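Local coordinates for glycosyl hydrolase family 2, TIM barrel domain protein (PDB 6ED2), which probably hydrolyses beta-D-glucuronides as a family 2 glycosyl hydrolase, a beta-glucuronidase of the gut bacterium Faecalibacterium prausnitzii, at residues I40-P52 / L65-F77. Numbering follows the deposited sequence.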
loop_
_atom_site.group_PDB
_atom_site.type_symbol
_atom_site.label_atom_id
_atom_site.label_comp_id
_atom_site.label_asym_id
_atom_site.label_seq_id
_atom_site.Cartn_x
_atom_site.Cartn_y
_atom_site.Cartn_z
ATOM N N ILE A 40 -14.363 -40.230 -14.663
ATOM C CA ILE A 40 -13.795 -39.303 -15.633
ATOM C C ILE A 40 -14.152 -37.881 -15.220
ATOM O O ILE A 40 -15.334 -37.530 -15.164
ATOM C CB ILE A 40 -14.302 -39.586 -17.055
ATOM C CG1 ILE A 40 -13.878 -40.990 -17.489
ATOM C CG2 ILE A 40 -13.756 -38.531 -18.034
ATOM C CD1 ILE A 40 -14.255 -41.330 -18.930
ATOM N N GLY A 41 -13.143 -37.058 -14.955
ATOM C CA GLY A 41 -13.400 -35.663 -14.642
ATOM C C GLY A 41 -13.807 -34.879 -15.877
ATOM O O GLY A 41 -13.317 -35.114 -16.980
ATOM N N LEU A 42 -14.726 -33.936 -15.684
ATOM C CA LEU A 42 -15.212 -33.080 -16.757
ATOM C C LEU A 42 -14.838 -31.621 -16.547
ATOM O O LEU A 42 -15.402 -30.744 -17.209
ATOM C CB LEU A 42 -16.734 -33.212 -16.896
ATOM C CG LEU A 42 -17.335 -34.608 -17.138
ATOM C CD1 LEU A 42 -18.832 -34.496 -17.304
ATOM C CD2 LEU A 42 -16.742 -35.257 -18.382
ATOM N N ASP A 43 -13.932 -31.333 -15.618
ATOM C CA ASP A 43 -13.493 -29.957 -15.421
ATOM C C ASP A 43 -12.777 -29.466 -16.672
ATOM O O ASP A 43 -12.169 -30.246 -17.406
ATOM C CB ASP A 43 -12.547 -29.850 -14.213
ATOM C CG ASP A 43 -13.224 -30.263 -12.896
ATOM O OD1 ASP A 43 -14.477 -30.425 -12.888
ATOM O OD2 ASP A 43 -12.505 -30.435 -11.878
ATOM N N GLY A 44 -12.842 -28.172 -16.905
ATOM C CA GLY A 44 -12.132 -27.599 -18.008
ATOM C C GLY A 44 -12.846 -26.354 -18.468
ATOM O O GLY A 44 -13.541 -25.709 -17.690
ATOM N N MET A 45 -12.640 -26.015 -19.736
ATOM C CA MET A 45 -13.344 -24.892 -20.329
ATOM C C MET A 45 -14.691 -25.394 -20.822
ATOM O O MET A 45 -14.746 -26.324 -21.629
ATOM C CB MET A 45 -12.556 -24.265 -21.476
ATOM C CG MET A 45 -11.281 -23.574 -21.063
ATOM S SD MET A 45 -11.505 -22.198 -19.895
ATOM C CE MET A 45 -12.802 -21.293 -20.626
ATOM N N TRP A 46 -15.768 -24.796 -20.322
ATOM C CA TRP A 46 -17.112 -25.052 -20.812
ATOM C C TRP A 46 -17.583 -23.836 -21.595
ATOM O O TRP A 46 -16.880 -22.829 -21.691
ATOM C CB TRP A 46 -18.078 -25.351 -19.658
ATOM C CG TRP A 46 -17.836 -26.621 -18.859
ATOM C CD1 TRP A 46 -16.639 -27.227 -18.598
ATOM C CD2 TRP A 46 -18.834 -27.399 -18.184
ATOM N NE1 TRP A 46 -16.829 -28.339 -17.801
ATOM C CE2 TRP A 46 -18.170 -28.469 -17.540
ATOM C CE3 TRP A 46 -20.224 -27.295 -18.062
ATOM C CZ2 TRP A 46 -18.850 -29.433 -16.788
ATOM C CZ3 TRP A 46 -20.906 -28.261 -17.302
ATOM C CH2 TRP A 46 -20.212 -29.314 -16.684
ATOM N N ARG A 47 -18.783 -23.935 -22.160
ATOM C CA ARG A 47 -19.478 -22.794 -22.735
ATOM C C ARG A 47 -20.482 -22.249 -21.719
ATOM O O ARG A 47 -20.935 -22.952 -20.814
ATOM C CB ARG A 47 -20.190 -23.177 -24.038
ATOM C CG ARG A 47 -19.320 -23.882 -25.083
ATOM C CD ARG A 47 -18.053 -23.093 -25.417
ATOM N NE ARG A 47 -18.349 -21.751 -25.940
ATOM C CZ ARG A 47 -17.415 -20.852 -26.256
ATOM N NH1 ARG A 47 -16.121 -21.144 -26.103
ATOM N NH2 ARG A 47 -17.772 -19.655 -26.714
ATOM N N PHE A 48 -20.840 -20.983 -21.892
ATOM C CA PHE A 48 -21.569 -20.255 -20.870
ATOM C C PHE A 48 -22.383 -19.165 -21.539
ATOM O O PHE A 48 -21.900 -18.499 -22.455
ATOM C CB PHE A 48 -20.595 -19.654 -19.834
ATOM C CG PHE A 48 -21.253 -18.801 -18.760
ATOM C CD1 PHE A 48 -21.479 -19.320 -17.494
ATOM C CD2 PHE A 48 -21.577 -17.463 -18.996
ATOM C CE1 PHE A 48 -22.049 -18.532 -16.476
ATOM C CE2 PHE A 48 -22.152 -16.676 -17.994
ATOM C CZ PHE A 48 -22.377 -17.218 -16.724
ATOM N N SER A 49 -23.612 -18.975 -21.067
ATOM C CA SER A 49 -24.424 -17.874 -21.547
ATOM C C SER A 49 -25.310 -17.376 -20.418
ATOM O O SER A 49 -25.915 -18.179 -19.703
ATOM C CB SER A 49 -25.293 -18.293 -22.739
ATOM O OG SER A 49 -25.955 -17.154 -23.238
ATOM N N PHE A 50 -25.369 -16.055 -20.257
ATOM C CA PHE A 50 -26.424 -15.448 -19.459
ATOM C C PHE A 50 -27.765 -15.620 -20.170
ATOM O O PHE A 50 -27.829 -15.710 -21.399
ATOM C CB PHE A 50 -26.141 -13.958 -19.228
ATOM C CG PHE A 50 -24.881 -13.685 -18.440
ATOM C CD1 PHE A 50 -24.777 -14.074 -17.112
ATOM C CD2 PHE A 50 -23.798 -13.030 -19.025
ATOM C CE1 PHE A 50 -23.614 -13.828 -16.383
ATOM C CE2 PHE A 50 -22.626 -12.775 -18.291
ATOM C CZ PHE A 50 -22.541 -13.170 -16.972
ATOM N N ASP A 51 -28.844 -15.653 -19.386
ATOM C CA ASP A 51 -30.212 -15.800 -19.902
ATOM C C ASP A 51 -31.107 -14.777 -19.208
ATOM O O ASP A 51 -31.950 -15.134 -18.378
ATOM C CB ASP A 51 -30.713 -17.229 -19.670
ATOM C CG ASP A 51 -32.043 -17.546 -20.384
ATOM O OD1 ASP A 51 -32.664 -16.660 -21.031
ATOM O OD2 ASP A 51 -32.463 -18.722 -20.274
ATOM N N PRO A 52 -30.938 -13.485 -19.514
ATOM C CA PRO A 52 -31.656 -12.457 -18.735
ATOM C C PRO A 52 -33.158 -12.478 -18.946
ATOM O O PRO A 52 -33.905 -12.033 -18.065
ATOM C CB PRO A 52 -31.037 -11.139 -19.225
ATOM C CG PRO A 52 -30.521 -11.455 -20.585
ATOM C CD PRO A 52 -30.028 -12.884 -20.505
ATOM N N LEU A 65 -26.672 -23.700 -27.140
ATOM C CA LEU A 65 -26.645 -22.288 -26.811
ATOM C C LEU A 65 -26.488 -21.493 -28.095
ATOM O O LEU A 65 -25.510 -21.708 -28.826
ATOM C CB LEU A 65 -25.492 -21.985 -25.853
ATOM C CG LEU A 65 -25.648 -22.508 -24.433
ATOM C CD1 LEU A 65 -24.438 -22.117 -23.598
ATOM C CD2 LEU A 65 -26.939 -21.958 -23.842
ATOM N N PRO A 66 -27.421 -20.592 -28.424
ATOM C CA PRO A 66 -27.263 -19.782 -29.648
ATOM C C PRO A 66 -25.989 -18.952 -29.668
ATOM O O PRO A 66 -25.309 -18.888 -30.699
ATOM C CB PRO A 66 -28.526 -18.900 -29.650
ATOM C CG PRO A 66 -29.113 -19.024 -28.279
ATOM C CD PRO A 66 -28.736 -20.391 -27.797
ATOM N N SER A 67 -25.650 -18.300 -28.562
ATOM C CA SER A 67 -24.368 -17.633 -28.423
ATOM C C SER A 67 -23.810 -17.973 -27.052
ATOM O O SER A 67 -24.561 -18.230 -26.110
ATOM C CB SER A 67 -24.498 -16.118 -28.608
ATOM O OG SER A 67 -25.220 -15.543 -27.538
ATOM N N SER A 68 -22.488 -17.986 -26.940
ATOM C CA SER A 68 -21.885 -18.402 -25.689
ATOM C C SER A 68 -20.493 -17.805 -25.566
ATOM O O SER A 68 -19.928 -17.282 -26.526
ATOM C CB SER A 68 -21.838 -19.926 -25.589
ATOM O OG SER A 68 -20.881 -20.453 -26.476
ATOM N N LEU A 69 -19.942 -17.898 -24.361
ATOM C CA LEU A 69 -18.558 -17.538 -24.109
ATOM C C LEU A 69 -17.911 -18.663 -23.321
ATOM O O LEU A 69 -18.594 -19.474 -22.685
ATOM C CB LEU A 69 -18.441 -16.198 -23.357
ATOM C CG LEU A 69 -19.245 -16.069 -22.068
ATOM C CD1 LEU A 69 -18.375 -16.458 -20.891
ATOM C CD2 LEU A 69 -19.752 -14.662 -21.899
ATOM N N SER A 70 -16.584 -18.725 -23.382
ATOM C CA SER A 70 -15.858 -19.790 -22.703
ATOM C C SER A 70 -15.790 -19.493 -21.211
ATOM O O SER A 70 -15.623 -18.343 -20.800
ATOM C CB SER A 70 -14.451 -19.936 -23.280
ATOM O OG SER A 70 -13.687 -18.780 -22.977
ATOM N N MET A 71 -15.931 -20.528 -20.404
ATOM C CA MET A 71 -15.993 -20.329 -18.965
ATOM C C MET A 71 -15.318 -21.508 -18.288
ATOM O O MET A 71 -15.696 -22.656 -18.536
ATOM C CB MET A 71 -17.444 -20.181 -18.494
ATOM C CG MET A 71 -17.620 -20.077 -16.985
ATOM S SD MET A 71 -16.981 -18.518 -16.307
ATOM C CE MET A 71 -17.575 -17.299 -17.488
ATOM N N PRO A 72 -14.288 -21.279 -17.477
ATOM C CA PRO A 72 -13.645 -22.402 -16.784
ATOM C C PRO A 72 -14.556 -22.958 -15.695
ATOM O O PRO A 72 -15.265 -22.216 -15.013
ATOM C CB PRO A 72 -12.377 -21.779 -16.184
ATOM C CG PRO A 72 -12.727 -20.318 -16.015
ATOM C CD PRO A 72 -13.677 -19.979 -17.152
ATOM N N VAL A 73 -14.527 -24.278 -15.551
ATOM C CA VAL A 73 -15.215 -25.015 -14.498
ATOM C C VAL A 73 -14.149 -25.866 -13.820
ATOM O O VAL A 73 -13.408 -26.577 -14.512
ATOM C CB VAL A 73 -16.350 -25.877 -15.071
ATOM C CG1 VAL A 73 -16.932 -26.781 -13.999
ATOM C CG2 VAL A 73 -17.440 -25.000 -15.706
ATOM N N PRO A 74 -13.993 -25.815 -12.492
ATOM C CA PRO A 74 -14.757 -25.057 -11.498
ATOM C C PRO A 74 -14.306 -23.606 -11.314
ATOM O O PRO A 74 -13.113 -23.332 -11.273
ATOM C CB PRO A 74 -14.508 -25.852 -10.207
ATOM C CG PRO A 74 -13.076 -26.341 -10.391
ATOM C CD PRO A 74 -12.976 -26.685 -11.861
ATOM N N ALA A 75 -15.274 -22.705 -11.148
ATOM C CA ALA A 75 -15.032 -21.323 -10.751
ATOM C C ALA A 75 -16.383 -20.661 -10.529
ATOM O O ALA A 75 -17.404 -21.104 -11.070
ATOM C CB ALA A 75 -14.228 -20.547 -11.814
ATOM N N SER A 76 -16.383 -19.604 -9.718
ATOM C CA SER A 76 -17.455 -18.627 -9.826
ATOM C C SER A 76 -17.270 -17.886 -11.139
ATOM O O SER A 76 -16.139 -17.674 -11.588
ATOM C CB SER A 76 -17.426 -17.627 -8.666
ATOM O OG SER A 76 -17.506 -18.278 -7.406
ATOM N N PHE A 77 -18.385 -17.494 -11.766
ATOM C CA PHE A 77 -18.245 -16.761 -13.016
ATOM C C PHE A 77 -17.933 -15.281 -12.803
ATOM O O PHE A 77 -17.384 -14.651 -13.709
ATOM C CB PHE A 77 -19.500 -16.931 -13.900
ATOM C CG PHE A 77 -20.762 -16.243 -13.375
ATOM C CD1 PHE A 77 -20.953 -14.869 -13.523
ATOM C CD2 PHE A 77 -21.771 -16.990 -12.778
ATOM C CE1 PHE A 77 -22.129 -14.231 -13.066
ATOM C CE2 PHE A 77 -22.956 -16.369 -12.318
ATOM C CZ PHE A 77 -23.126 -14.983 -12.456
HETATM O O HOH W 1 -23.377 -15.385 -24.641
#
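F48, V73 and R47 have the most surface buried where strands 44-51 and 69-73 run antiparallel. F48 and L69 form a hydrogen-bonded pair, with L69 N 2.8 Å from F48 O. With CG anti to the backbone N (chi1 177°), the F48 ring runs alongside M71 and L69: M71 CE sits over one ring face, its sulfur farther off in a Met-aromatic contact, while L69 CD1 reaches F48 CD2. F48 CZ lies over the face of F77, 3.8 Å from F77 CG, the planes inclined at 46°; F50 turns an edge to F77, completing an aromatic cluster. On the same sheet face V73 CG2 stands over the five-membered ring of W46, a CH-pi contact 3.6 Å from the centroid, and W46 NE1 bonds L42 O. On the opposite face R47, bent at chi2 and chi3, folds back across the neighbouring strand and grips S68 OG side-on, in the guanidinium plane, through NE (2.9 Å) and NH2 (3.2 Å); L69 C and S70 N lie against one guanidinium face. A leucine in place of R47 would probably leave S68 OG without this double grip and E369 of the second subunit without its distant, weakly paired positive partner. Strand 44-51 thus pairs with 69-73 in the sheet of the sugar-binding domain, where strand 92-101 sends Y95 against F48, W46 and V73, while helix residues L334 and M366 of the second subunit pack on P72 and M45.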